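Local structure of glycerol kinase, putative (Plasmodium falciparum, 2W40) at residues C[77-82]-C[238-243]; C[257-262]-C[464-469]; C[141-146]-C[208-213]; C[278-283]-C[302-307]; C[338-343]-C[376-381]. The protein probably catalyses the ATP-dependent phosphorylation of glycerol to sn-glycerol 3-phosphate, as a member of the FGGY kinase family. All coordinates share one frame; numbering follows the deposited sequence.

Interaction 1. Residues C[77-82]-C[238-243]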
# COMPACT_ATOMS: atom_id res chain seq x y z
N LYS C 77 -43.20 18.41 13.44
CA LYS C 77 -44.24 17.49 13.88
C LYS C 77 -43.70 16.43 14.84
O LYS C 77 -44.36 16.00 15.79
CB LYS C 77 -44.87 16.80 12.69
CG LYS C 77 -45.74 17.76 11.81
CD LYS C 77 -46.86 18.23 12.61
CE LYS C 77 -47.98 18.73 11.70
NZ LYS C 77 -48.64 17.58 10.87
N CYS C 78 -42.48 15.98 14.51
CA CYS C 78 -41.87 14.87 15.26
C CYS C 78 -40.41 14.76 14.85
O CYS C 78 -39.96 15.36 13.87
CB CYS C 78 -42.58 13.59 14.94
SG CYS C 78 -42.77 13.25 13.25
N ILE C 79 -39.70 13.88 15.60
CA ILE C 79 -38.27 13.61 15.40
C ILE C 79 -38.11 12.11 15.28
O ILE C 79 -38.62 11.38 16.13
CB ILE C 79 -37.39 14.20 16.55
CG1 ILE C 79 -37.55 15.70 16.60
CG2 ILE C 79 -35.97 13.69 16.44
CD1 ILE C 79 -37.01 16.29 17.98
N GLY C 80 -37.42 11.63 14.25
CA GLY C 80 -36.94 10.23 14.17
C GLY C 80 -35.40 10.21 14.29
O GLY C 80 -34.71 11.14 13.86
N ILE C 81 -34.92 9.16 14.97
CA ILE C 81 -33.53 8.99 15.26
C ILE C 81 -33.04 7.70 14.64
O ILE C 81 -33.66 6.63 14.79
CB ILE C 81 -33.28 8.97 16.78
CG1 ILE C 81 -33.54 10.39 17.29
CG2 ILE C 81 -31.85 8.49 17.09
CD1 ILE C 81 -33.38 10.63 18.76
N THR C 82 -31.90 7.77 13.91
CA THR C 82 -31.20 6.59 13.46
C THR C 82 -29.73 6.78 13.60
O THR C 82 -29.26 7.92 13.74
CB THR C 82 -31.66 6.23 12.00
OG1 THR C 82 -31.23 4.92 11.71
CG2 THR C 82 -31.21 7.24 10.96
N LEU C 238 -38.34 22.60 22.13
CA LEU C 238 -39.01 22.31 23.35
C LEU C 238 -40.37 21.63 23.11
O LEU C 238 -41.24 22.15 22.39
CB LEU C 238 -39.19 23.53 24.22
CG LEU C 238 -39.89 23.25 25.59
CD1 LEU C 238 -39.04 22.40 26.56
CD2 LEU C 238 -40.33 24.68 26.16
N ASN C 239 -40.58 20.46 23.75
CA ASN C 239 -41.79 19.68 23.68
C ASN C 239 -42.18 19.05 22.33
O ASN C 239 -43.29 18.56 22.14
CB ASN C 239 -43.00 20.41 24.27
CG ASN C 239 -42.89 20.67 25.73
OD1 ASN C 239 -42.25 19.89 26.47
ND2 ASN C 239 -43.47 21.78 26.19
N ILE C 240 -41.20 19.00 21.43
CA ILE C 240 -41.33 18.26 20.20
C ILE C 240 -41.05 16.80 20.54
O ILE C 240 -40.03 16.53 21.19
CB ILE C 240 -40.34 18.76 19.15
CG1 ILE C 240 -40.62 20.22 18.76
CG2 ILE C 240 -40.38 17.93 17.92
CD1 ILE C 240 -42.05 20.50 18.28
N PRO C 241 -41.92 15.86 20.11
CA PRO C 241 -41.76 14.44 20.51
C PRO C 241 -40.81 13.66 19.57
O PRO C 241 -40.73 13.93 18.38
CB PRO C 241 -43.16 13.89 20.34
CG PRO C 241 -43.68 14.64 19.14
CD PRO C 241 -43.11 16.01 19.21
N ILE C 242 -40.09 12.72 20.16
CA ILE C 242 -39.22 11.80 19.47
C ILE C 242 -40.08 10.54 19.35
O ILE C 242 -40.48 9.92 20.36
CB ILE C 242 -37.92 11.49 20.28
CG1 ILE C 242 -37.11 12.78 20.47
CG2 ILE C 242 -37.11 10.40 19.56
CD1 ILE C 242 -35.95 12.66 21.55
N THR C 243 -40.40 10.20 18.11
CA THR C 243 -41.42 9.20 17.85
C THR C 243 -41.00 8.02 16.97
O THR C 243 -41.78 7.09 16.71
CB THR C 243 -42.66 9.87 17.22
OG1 THR C 243 -42.29 10.48 15.97
CG2 THR C 243 -43.19 10.94 18.15

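Interaction 2. Residues C[257-262]-C[464-469]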
# COMPACT_ATOMS: atom_id res chain seq x y z
N ALA C 257 -38.27 0.38 1.26
CA ALA C 257 -39.55 -0.42 1.32
C ALA C 257 -39.35 -1.92 1.08
O ALA C 257 -40.15 -2.52 0.38
CB ALA C 257 -40.62 0.10 0.30
N ILE C 258 -38.29 -2.50 1.65
CA ILE C 258 -38.06 -3.92 1.52
C ILE C 258 -38.81 -4.60 2.69
O ILE C 258 -38.31 -5.11 3.72
CB ILE C 258 -36.59 -4.28 1.29
CG1 ILE C 258 -35.86 -4.03 2.53
CG2 ILE C 258 -35.93 -3.59 -0.06
CD1 ILE C 258 -34.63 -5.08 2.65
N PHE C 259 -40.12 -4.63 2.54
CA PHE C 259 -41.03 -5.11 3.55
C PHE C 259 -41.52 -6.51 3.34
O PHE C 259 -42.17 -7.06 4.26
CB PHE C 259 -42.30 -4.19 3.59
CG PHE C 259 -42.02 -2.75 3.91
CD1 PHE C 259 -41.31 -2.42 5.04
CD2 PHE C 259 -42.40 -1.73 3.07
CE1 PHE C 259 -41.13 -1.08 5.37
CE2 PHE C 259 -42.17 -0.40 3.37
CZ PHE C 259 -41.49 -0.08 4.49
N ASP C 260 -41.31 -7.08 2.14
CA ASP C 260 -41.76 -8.45 1.90
C ASP C 260 -40.63 -9.44 2.07
O ASP C 260 -39.47 -9.17 1.72
CB ASP C 260 -42.29 -8.65 0.48
CG ASP C 260 -43.54 -7.81 0.15
OD1 ASP C 260 -44.32 -7.53 1.06
OD2 ASP C 260 -43.71 -7.44 -1.04
N GLU C 261 -40.99 -10.62 2.55
CA GLU C 261 -40.06 -11.71 2.63
C GLU C 261 -39.32 -11.91 1.29
O GLU C 261 -39.94 -11.93 0.17
CB GLU C 261 -40.84 -12.94 3.07
CG GLU C 261 -40.06 -14.08 3.47
CD GLU C 261 -40.94 -15.17 3.99
OE1 GLU C 261 -42.16 -14.94 4.40
OE2 GLU C 261 -40.39 -16.29 4.02
N GLY C 262 -37.99 -12.04 1.40
CA GLY C 262 -37.09 -12.20 0.30
C GLY C 262 -36.53 -10.96 -0.38
O GLY C 262 -35.65 -11.07 -1.22
N SER C 464 -49.77 4.03 2.24
CA SER C 464 -49.78 5.34 1.59
C SER C 464 -48.36 5.88 1.22
O SER C 464 -48.25 6.75 0.36
CB SER C 464 -50.60 6.34 2.43
OG SER C 464 -50.78 5.90 3.78
N VAL C 465 -47.27 5.36 1.82
CA VAL C 465 -45.93 5.88 1.48
C VAL C 465 -45.11 4.93 0.62
O VAL C 465 -44.17 5.36 -0.02
CB VAL C 465 -45.15 6.37 2.73
CG1 VAL C 465 -45.87 7.53 3.36
CG2 VAL C 465 -45.00 5.30 3.73
N LYS C 466 -45.52 3.67 0.49
CA LYS C 466 -44.67 2.69 -0.22
C LYS C 466 -44.33 2.97 -1.68
O LYS C 466 -43.22 2.67 -2.09
CB LYS C 466 -45.22 1.27 -0.14
CG LYS C 466 -45.54 0.81 1.21
CD LYS C 466 -45.48 -0.68 1.33
CE LYS C 466 -46.50 -1.38 0.50
NZ LYS C 466 -46.63 -2.74 1.16
N SER C 467 -45.28 3.44 -2.49
CA SER C 467 -44.98 3.65 -3.94
C SER C 467 -43.93 4.72 -4.09
O SER C 467 -42.99 4.58 -4.88
CB SER C 467 -46.28 3.98 -4.76
OG SER C 467 -45.96 4.72 -5.94
N LEU C 468 -44.09 5.79 -3.30
CA LEU C 468 -43.07 6.84 -3.06
C LEU C 468 -41.67 6.31 -2.75
O LEU C 468 -40.66 6.63 -3.39
CB LEU C 468 -43.56 7.66 -1.86
CG LEU C 468 -43.63 9.17 -1.86
CD1 LEU C 468 -44.37 9.67 -0.58
CD2 LEU C 468 -42.29 9.73 -1.97
N LEU C 469 -41.61 5.42 -1.79
CA LEU C 469 -40.35 4.86 -1.42
C LEU C 469 -39.75 3.99 -2.56
O LEU C 469 -38.62 4.14 -2.90
CB LEU C 469 -40.52 4.06 -0.14
CG LEU C 469 -41.01 4.85 1.11
CD1 LEU C 469 -41.41 3.88 2.29
CD2 LEU C 469 -40.10 5.99 1.52
O HOH W 1 -45.50 -4.97 1.41

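Interaction 3. Residues C[141-146]-C[208-213]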
# COMPACT_ATOMS: atom_id res chain seq x y z
N PHE C 141 -18.54 -7.23 23.82
CA PHE C 141 -17.10 -7.35 24.23
C PHE C 141 -16.43 -6.04 24.49
O PHE C 141 -15.51 -5.96 25.30
CB PHE C 141 -16.25 -8.13 23.20
CG PHE C 141 -16.43 -9.63 23.30
CD1 PHE C 141 -15.61 -10.36 24.15
CD2 PHE C 141 -17.39 -10.30 22.58
CE1 PHE C 141 -15.73 -11.73 24.31
CE2 PHE C 141 -17.51 -11.69 22.73
CZ PHE C 141 -16.66 -12.40 23.61
N LYS C 142 -16.94 -4.98 23.87
CA LYS C 142 -16.51 -3.59 24.23
C LYS C 142 -16.94 -3.20 25.64
O LYS C 142 -16.16 -2.58 26.39
CB LYS C 142 -17.04 -2.67 23.16
CG LYS C 142 -16.26 -3.05 21.94
CD LYS C 142 -17.12 -3.52 20.88
CE LYS C 142 -17.37 -2.54 19.83
NZ LYS C 142 -16.68 -2.96 18.62
N ILE C 143 -18.13 -3.60 26.03
CA ILE C 143 -18.60 -3.28 27.33
C ILE C 143 -17.68 -4.05 28.32
O ILE C 143 -17.27 -3.52 29.35
CB ILE C 143 -20.04 -3.75 27.48
CG1 ILE C 143 -21.02 -2.87 26.59
CG2 ILE C 143 -20.49 -3.72 28.96
CD1 ILE C 143 -22.47 -3.54 26.30
N LEU C 144 -17.48 -5.36 28.04
CA LEU C 144 -16.60 -6.18 28.86
C LEU C 144 -15.21 -5.57 29.00
O LEU C 144 -14.64 -5.47 30.12
CB LEU C 144 -16.53 -7.58 28.34
CG LEU C 144 -15.62 -8.58 29.14
CD1 LEU C 144 -16.04 -8.72 30.59
CD2 LEU C 144 -15.61 -9.94 28.39
N TRP C 145 -14.63 -5.14 27.93
CA TRP C 145 -13.35 -4.51 27.99
C TRP C 145 -13.35 -3.31 28.92
O TRP C 145 -12.43 -3.12 29.74
CB TRP C 145 -12.92 -4.06 26.60
CG TRP C 145 -11.51 -3.55 26.54
CD1 TRP C 145 -10.38 -4.28 26.26
CD2 TRP C 145 -11.06 -2.22 26.77
NE1 TRP C 145 -9.29 -3.45 26.28
CE2 TRP C 145 -9.67 -2.21 26.63
CE3 TRP C 145 -11.71 -1.03 27.12
CZ2 TRP C 145 -8.92 -1.05 26.75
CZ3 TRP C 145 -10.95 0.12 27.26
CH2 TRP C 145 -9.56 0.07 27.12
N LEU C 146 -14.36 -2.46 28.81
CA LEU C 146 -14.51 -1.25 29.67
C LEU C 146 -14.55 -1.63 31.16
O LEU C 146 -13.88 -1.04 31.99
CB LEU C 146 -15.71 -0.40 29.25
CG LEU C 146 -15.45 0.35 27.95
CD1 LEU C 146 -16.84 0.85 27.41
CD2 LEU C 146 -14.44 1.46 28.19
N PHE C 208 -20.94 -11.27 30.16
CA PHE C 208 -20.25 -10.05 29.91
C PHE C 208 -20.01 -9.18 31.14
O PHE C 208 -19.64 -8.01 31.03
CB PHE C 208 -20.91 -9.34 28.76
CG PHE C 208 -20.66 -10.04 27.43
CD1 PHE C 208 -19.39 -10.08 26.88
CD2 PHE C 208 -21.71 -10.73 26.78
CE1 PHE C 208 -19.14 -10.80 25.69
CE2 PHE C 208 -21.47 -11.42 25.59
CZ PHE C 208 -20.21 -11.46 25.05
N ASN C 209 -20.27 -9.74 32.31
CA ASN C 209 -20.04 -9.10 33.65
C ASN C 209 -20.91 -7.90 33.93
O ASN C 209 -20.57 -6.95 34.75
CB ASN C 209 -18.57 -8.61 33.75
CG ASN C 209 -17.52 -9.69 33.75
OD1 ASN C 209 -17.66 -10.83 33.25
ND2 ASN C 209 -16.40 -9.31 34.28
N ILE C 210 -22.09 -7.91 33.30
CA ILE C 210 -23.09 -6.89 33.55
C ILE C 210 -23.91 -7.39 34.70
O ILE C 210 -24.88 -8.12 34.47
CB ILE C 210 -23.96 -6.59 32.32
CG1 ILE C 210 -23.05 -6.08 31.18
CG2 ILE C 210 -25.09 -5.65 32.70
CD1 ILE C 210 -23.67 -6.10 29.85
N THR C 211 -23.51 -7.02 35.93
CA THR C 211 -24.07 -7.62 37.14
C THR C 211 -25.38 -7.02 37.58
O THR C 211 -26.07 -7.57 38.45
CB THR C 211 -23.09 -7.43 38.34
OG1 THR C 211 -22.85 -6.02 38.46
CG2 THR C 211 -21.76 -8.12 38.11
N ASN C 212 -25.75 -5.88 36.98
CA ASN C 212 -26.96 -5.16 37.37
C ASN C 212 -27.63 -4.74 36.07
O ASN C 212 -27.17 -3.86 35.37
CB ASN C 212 -26.57 -3.97 38.23
CG ASN C 212 -27.72 -3.25 38.77
OD1 ASN C 212 -28.82 -3.36 38.23
ND2 ASN C 212 -27.47 -2.41 39.80
N MET C 213 -28.68 -5.46 35.74
CA MET C 213 -29.33 -5.26 34.46
C MET C 213 -30.12 -3.95 34.38
O MET C 213 -30.64 -3.56 33.33
CB MET C 213 -30.16 -6.51 34.09
CG MET C 213 -29.30 -7.65 33.64
SD MET C 213 -30.21 -9.14 33.45
CE MET C 213 -30.93 -8.93 31.77

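Interaction 4. Residues C[278-283]-C[302-307]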
# COMPACT_ATOMS: atom_id res chain seq x y z
N THR C 278 -36.53 -11.74 6.05
CA THR C 278 -36.88 -13.16 6.17
C THR C 278 -38.30 -13.31 6.71
O THR C 278 -38.72 -14.40 7.14
CB THR C 278 -35.83 -13.97 7.02
OG1 THR C 278 -35.88 -13.49 8.36
CG2 THR C 278 -34.37 -13.91 6.47
N GLY C 279 -39.07 -12.22 6.66
CA GLY C 279 -40.46 -12.23 7.18
C GLY C 279 -40.48 -12.48 8.69
O GLY C 279 -39.56 -12.08 9.41
N GLU C 280 -41.50 -13.18 9.17
CA GLU C 280 -41.60 -13.46 10.63
C GLU C 280 -40.68 -14.61 11.14
O GLU C 280 -40.61 -14.86 12.35
CB GLU C 280 -43.07 -13.74 10.99
CG GLU C 280 -43.94 -12.48 10.90
CD GLU C 280 -45.44 -12.76 11.19
OE1 GLU C 280 -45.83 -13.98 11.34
OE2 GLU C 280 -46.17 -11.75 11.27
N LYS C 281 -40.01 -15.31 10.20
CA LYS C 281 -39.20 -16.49 10.49
C LYS C 281 -37.80 -16.02 10.83
O LYS C 281 -37.21 -15.20 10.11
CB LYS C 281 -39.12 -17.40 9.24
CG LYS C 281 -38.24 -18.69 9.42
CD LYS C 281 -38.16 -19.62 8.15
CE LYS C 281 -37.06 -20.69 8.30
NZ LYS C 281 -36.17 -20.55 9.62
N VAL C 282 -37.29 -16.55 11.92
CA VAL C 282 -35.90 -16.39 12.32
C VAL C 282 -35.11 -17.41 11.52
O VAL C 282 -35.32 -18.66 11.64
CB VAL C 282 -35.74 -16.67 13.78
CG1 VAL C 282 -34.25 -16.59 14.24
CG2 VAL C 282 -36.68 -15.72 14.59
N VAL C 283 -34.19 -16.93 10.74
CA VAL C 283 -33.30 -17.78 9.98
C VAL C 283 -31.90 -17.67 10.54
O VAL C 283 -31.39 -16.61 10.62
CB VAL C 283 -33.32 -17.43 8.48
CG1 VAL C 283 -32.39 -18.30 7.70
CG2 VAL C 283 -34.77 -17.49 7.93
N LYS C 302 -45.71 -8.88 15.60
CA LYS C 302 -44.59 -9.77 15.48
C LYS C 302 -43.46 -9.07 14.66
O LYS C 302 -43.70 -8.44 13.63
CB LYS C 302 -44.98 -11.11 14.82
CG LYS C 302 -46.08 -11.88 15.52
CD LYS C 302 -46.24 -13.24 14.90
CE LYS C 302 -47.32 -14.09 15.60
NZ LYS C 302 -47.34 -15.50 14.95
N PRO C 303 -42.21 -9.21 15.11
CA PRO C 303 -41.14 -8.59 14.35
C PRO C 303 -40.90 -9.23 13.01
O PRO C 303 -41.14 -10.43 12.85
CB PRO C 303 -39.92 -8.80 15.26
CG PRO C 303 -40.23 -9.90 16.10
CD PRO C 303 -41.69 -9.94 16.28
N LYS C 304 -40.37 -8.46 12.07
CA LYS C 304 -39.82 -9.02 10.84
C LYS C 304 -38.30 -9.11 11.09
O LYS C 304 -37.71 -8.22 11.67
CB LYS C 304 -40.09 -8.15 9.63
CG LYS C 304 -41.62 -7.96 9.32
CD LYS C 304 -42.41 -9.25 9.12
CE LYS C 304 -43.94 -9.01 8.82
NZ LYS C 304 -44.17 -8.89 7.37
N TYR C 305 -37.78 -10.25 10.71
CA TYR C 305 -36.38 -10.60 10.84
C TYR C 305 -35.62 -10.40 9.54
O TYR C 305 -36.19 -10.24 8.50
CB TYR C 305 -36.26 -12.04 11.35
CG TYR C 305 -36.64 -12.16 12.76
CD1 TYR C 305 -35.69 -11.93 13.76
CD2 TYR C 305 -37.94 -12.52 13.15
CE1 TYR C 305 -36.04 -12.07 15.10
CE2 TYR C 305 -38.31 -12.72 14.50
CZ TYR C 305 -37.37 -12.48 15.49
OH TYR C 305 -37.66 -12.54 16.83
N ALA C 306 -34.31 -10.51 9.64
CA ALA C 306 -33.42 -10.31 8.51
C ALA C 306 -32.17 -11.17 8.70
O ALA C 306 -31.83 -11.62 9.82
CB ALA C 306 -33.04 -8.88 8.28
N LEU C 307 -31.50 -11.41 7.60
CA LEU C 307 -30.10 -11.95 7.51
C LEU C 307 -29.28 -10.80 7.04
O LEU C 307 -29.70 -10.06 6.16
CB LEU C 307 -29.99 -13.17 6.62
CG LEU C 307 -30.30 -14.47 7.22
CD1 LEU C 307 -30.22 -15.65 6.16
CD2 LEU C 307 -29.43 -14.86 8.44
O HOH W 2 -33.70 -14.09 9.98
O HOH W 3 -41.76 -12.83 14.10
O HOH W 4 -45.33 -9.43 11.58
O HOH W 5 -48.13 -14.68 12.01

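Interaction 5. Residues C[338-343]-C[376-381]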
# COMPACT_ATOMS: atom_id res chain seq x y z
N GLU C 338 -13.04 5.26 -14.37
CA GLU C 338 -13.13 5.40 -15.84
C GLU C 338 -11.74 5.31 -16.50
O GLU C 338 -11.51 4.53 -17.49
CB GLU C 338 -13.73 6.76 -16.18
CG GLU C 338 -15.16 7.02 -15.69
CD GLU C 338 -16.26 6.36 -16.58
OE1 GLU C 338 -15.84 5.65 -17.54
OE2 GLU C 338 -17.52 6.53 -16.30
N LYS C 339 -10.82 6.11 -15.92
CA LYS C 339 -9.52 6.27 -16.49
C LYS C 339 -8.67 5.06 -16.29
O LYS C 339 -7.84 4.72 -17.15
CB LYS C 339 -8.81 7.47 -15.89
CG LYS C 339 -9.49 8.76 -16.18
CD LYS C 339 -8.53 9.94 -15.76
CE LYS C 339 -9.21 11.31 -15.71
NZ LYS C 339 -8.40 12.31 -16.53
N CYS C 340 -8.88 4.43 -15.14
CA CYS C 340 -8.13 3.30 -14.75
C CYS C 340 -9.00 2.08 -14.95
O CYS C 340 -9.81 1.73 -14.07
CB CYS C 340 -7.71 3.46 -13.28
SG CYS C 340 -6.47 2.30 -12.91
N GLU C 341 -8.83 1.41 -16.07
CA GLU C 341 -9.75 0.36 -16.49
C GLU C 341 -9.51 -0.97 -15.82
O GLU C 341 -10.36 -1.85 -15.85
CB GLU C 341 -9.63 0.21 -18.00
CG GLU C 341 -10.07 1.52 -18.67
CD GLU C 341 -9.93 1.54 -20.15
OE1 GLU C 341 -9.64 0.48 -20.76
OE2 GLU C 341 -10.05 2.66 -20.70
N ASN C 342 -8.32 -1.11 -15.25
CA ASN C 342 -8.00 -2.30 -14.44
C ASN C 342 -6.91 -1.86 -13.41
O ASN C 342 -6.44 -0.68 -13.40
CB ASN C 342 -7.60 -3.50 -15.34
CG ASN C 342 -6.29 -3.24 -16.09
OD1 ASN C 342 -5.28 -2.88 -15.48
ND2 ASN C 342 -6.33 -3.28 -17.41
N THR C 343 -6.60 -2.75 -12.48
CA THR C 343 -5.66 -2.41 -11.44
C THR C 343 -4.25 -2.89 -11.70
O THR C 343 -3.40 -2.77 -10.79
CB THR C 343 -6.12 -3.09 -10.11
OG1 THR C 343 -6.05 -4.52 -10.28
CG2 THR C 343 -7.53 -2.59 -9.66
N GLU C 376 0.30 3.05 -9.80
CA GLU C 376 0.06 4.40 -9.37
C GLU C 376 -1.01 4.41 -8.31
O GLU C 376 -1.72 3.43 -8.08
CB GLU C 376 -0.52 5.26 -10.51
CG GLU C 376 0.29 5.25 -11.74
CD GLU C 376 0.16 6.51 -12.51
OE1 GLU C 376 -0.69 7.39 -12.17
OE2 GLU C 376 0.94 6.60 -13.47
N ARG C 377 -1.13 5.56 -7.66
CA ARG C 377 -2.21 5.77 -6.65
C ARG C 377 -3.56 5.30 -7.16
O ARG C 377 -4.34 4.62 -6.45
CB ARG C 377 -2.38 7.30 -6.36
CG ARG C 377 -1.34 7.92 -5.73
CD ARG C 377 -1.70 9.29 -5.25
NE ARG C 377 -2.00 10.30 -6.27
CZ ARG C 377 -2.70 11.39 -5.99
NH1 ARG C 377 -3.14 11.61 -4.73
NH2 ARG C 377 -2.95 12.33 -6.93
N SER C 378 -3.86 5.67 -8.38
CA SER C 378 -5.12 5.33 -9.04
C SER C 378 -5.41 3.83 -9.00
O SER C 378 -6.52 3.42 -8.72
CB SER C 378 -5.13 5.83 -10.50
OG SER C 378 -4.28 4.98 -11.35
N HIS C 379 -4.42 2.99 -9.29
CA HIS C 379 -4.63 1.57 -9.29
C HIS C 379 -4.90 1.03 -7.89
O HIS C 379 -5.70 0.10 -7.70
CB HIS C 379 -3.41 0.82 -9.85
CG HIS C 379 -2.94 1.28 -11.18
ND1 HIS C 379 -3.58 0.96 -12.38
CD2 HIS C 379 -1.81 1.91 -11.53
CE1 HIS C 379 -2.86 1.42 -13.39
NE2 HIS C 379 -1.79 2.01 -12.90
N ILE C 380 -4.25 1.62 -6.90
CA ILE C 380 -4.45 1.22 -5.48
C ILE C 380 -5.86 1.57 -5.02
O ILE C 380 -6.52 0.80 -4.37
CB ILE C 380 -3.36 1.84 -4.57
CG1 ILE C 380 -1.96 1.31 -5.05
CG2 ILE C 380 -3.69 1.68 -3.08
CD1 ILE C 380 -0.70 2.05 -4.39
N VAL C 381 -6.27 2.80 -5.36
CA VAL C 381 -7.66 3.25 -5.11
C VAL C 381 -8.70 2.32 -5.74
O VAL C 381 -9.62 1.82 -5.04
CB VAL C 381 -7.83 4.75 -5.56
CG1 VAL C 381 -9.34 5.17 -5.49
CG2 VAL C 381 -6.95 5.60 -4.71

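Interaction 1. Residues C[77-82]-C[238-243]
Two backbone hydrogen bonds on Ile79 join the strand holding 77-82 to the start of strand 241-247. Ile79 N gives its hydrogen to Pro241 O at 3.0 Å, a bent bond (133° at the hydrogen) that arrives in the carbonyl plane. Thr243 N returns one to Ile79 O at 2.9 Å, straighter at 165° and nearly along the C=O axis. Together they bracket Ile242, the parallel bridge partner of Ile79. On the face carrying these two isoleucines, Ile79 CD1 meets Ile240 CG2 at 3.7 Å, the two side chains crossing at about a right angle. Ile81 CD1 reaches obliquely to Ile242 CG2 at 3.8 Å. In all four isoleucines CG1 lies anti to the carbonyl carbon, which leaves CG2 anti to the backbone N. On the Cys78 and Thr243 side, Cys78 CB lies 3.3 Å from Thr243 OG1, and that hydroxyl is hydrogen-bonded to Ala452 O of helix 443-455. Further out, helix 167-176 packs on Ile81 and Ile242 through Leu175, while helix 443-455 covers Cys78 and Thr243, so the pair is sandwiched between helices. Strand 3-11 borders 77-82 along its other edge, as expected in the central sheet of an actin-like ATPase domain. The chemistry implies a division of labour: backbone polar groups are paired within the sheet, and the isoleucines make an apolar layer on one face, of which Ile81 and Ile242 meet helix 167-176.

Interaction 2. Residues C[257-262]-C[464-469]
Ala257, at positive phi (54°), closes helix 248-255 in a Schellman motif, and Ile258 then centres an inverse gamma turn that carries the chain past the short helix 466-469. The turn sets the side chains of Ala257 and Phe259 toward that helix. Ala257 CB abuts Leu469 CB at 4.0 Å, a contact of methyl against methylene with no direct hydrogen bond between the segments. Phe259, with CG anti to the carbonyl carbon (chi1 -60°), lays its CD2 corner 3.7 Å from Lys466 CD, the aliphatic chain crossing the ring obliquely. Leu469 CD1 is more distant, 4.5 Å from Phe259 CE2 at the ring edge, while the Ala257 carbonyl carbon sits over one face toward the rim. The Lys466 chain bends at chi3 (-65°), and its NZ forms a salt bridge with Asp463. Lys466 NZ also donates to a water at 2.5 Å, which donates in turn to Asp260 OD1 at 2.8 Å, so the opposite charges of Lys466 and Asp260 meet through solvent. Behind the contact, Leu469 packs on Leu446 and Val450 of helix 443-455, and Phe259 on Ile254 of helix 248-255; the loop, which leads from helix 248-255 into strand 264-268, thus lies against helix 466-469.

Interaction 3. Residues C[141-146]-C[208-213]
Aromatic packing leads here: Phe208 drives its edge into the face of Phe141, a T-shaped pair with centroids 4.8 Å apart and planes at 81°. Phe208 CE1 is the intruding atom, 3.4 Å above the Phe141 plane and over the ring centre, and it comes within 3.5 Å of Phe141 CE2. Phe117 and Phe134 also make edge-to-face pairs with Phe141, so three rings gather round it. The backbone explains the approach, since Phe208 is where helix 202-207 ends. Asn209, at positive phi (66°), is the C-prime residue of a Schellman motif, with Ile210 N bonded to Cys205 O and Asn209 N to Lys206 O; the reversal presents this helix end to helix 140-149. Aliphatic contacts complete the seam. Leu144, its CG anti to the backbone N, places CB 4.1 Å from Phe208 CD1 at the ring edge, and its CD1 lies 3.7 Å from Phe208 O. From the preceding position on the same helix, Ile143 CG2 touches Ile210 CD1 at 4.1 Å, the chains crossing near a right angle.

Interaction 4. Residues C[278-283]-C[302-307]
Lys302 runs extended beyond CG and crosses Glu280 at about a right angle, its CD 3.7 Å from Glu280 OE1. Their charges stop short of a salt bridge; one water joins Lys302 NZ to Glu280 OE1, and another joins Lys302 O to Glu280 OE2. Pro303 O takes a third water, shared with Glu280 O. Lys304 bends at chi2, laying CD 4.0 Å from Glu280 CG. Tyr305 makes both backbone hydrogen bonds of the contact: its N donates to Gly279 O at 2.9 Å, in the carbonyl plane, while its O accepts from Thr278 N at 2.9 Å, this donor 40° above the carbonyl plane. Gly279, at positive phi, sits in the type II' turn 278-281, where Thr278 OG1 donates to Lys281 O. That turn brings Val282 CG2 over the centre of the Tyr305 ring, a CH-pi contact 3.5 Å from the centroid. Tyr305 OH is hydrogen-bonded to Ile195 O. Ala306 O accepts a weak hydrogen bond from a water that also bonds Thr278 OG1 and Val283 N, and Leu307 CD1 meets Val283 CG1 at 3.8 Å. In the mixed sheet, strand 304-311 runs antiparallel between 272-279 and 290-295, with Met403 of helix 377-403 packing on Thr278 and Leu307.

Interaction 5. Residues C[338-343]-C[376-381]
Within the C-terminal FGGY domain, helix 333-339 stops at Cys340, and the irregular chain 340-343 packs this end against the start of the long helix 377-403, whose N-cap position is Glu376; the closest alpha carbons, Thr343 CA and His379 CA, are 4.6 Å apart. Cys340 places SG anti to the backbone N (chi1 -166°), in the conformer described, and so projects it to His379, 3.2 Å from ND1. The sulfur stands oblique to the imidazole, 4.0 Å from its centroid and 50° off the normal. His379 ND1 also donates a weak hydrogen bond of 3.5 Å to Asn342 O, which lies in the ring plane at the edge. Ser378 OG, 3.9 Å above that plane, sits over the ring centre and is 3.8 Å from Cys340 SG. Thr343 CG2 rests 3.8 Å from His379 O. Thr343 OG1 bonds Val346 O, and Cys340 O accepts from Arg382. Ile336 of helix 333-339 packs on Ser378 and Val381, strand 366-371 backs Ile380, and Trp320 of the second subunit also touches Ile380.

The five contacts sample both halves of an actin-like kinase. Interactions 1 and 3 belong to the N-terminal FGGY region, where the segments of interaction 3 lie in sequence between those of interaction 1, with centres about 30 Å apart. Interactions 4 and 5 lie in the C-terminal region, yet about 41 Å separates their centres. Interaction 2 meets interaction 4, Glu261 CG lying 3.8 Å from Gly279 N; the loop 257-262 packs against the end of strand 272-279. Interaction 5 lies nearest an ADP-binding residue: the Cys340 side chain is about 11 Å from that of Ser334, which binds ADP in another structure of this protein; none occupies this chain. Interactions 1 to 4 lie away from such sites.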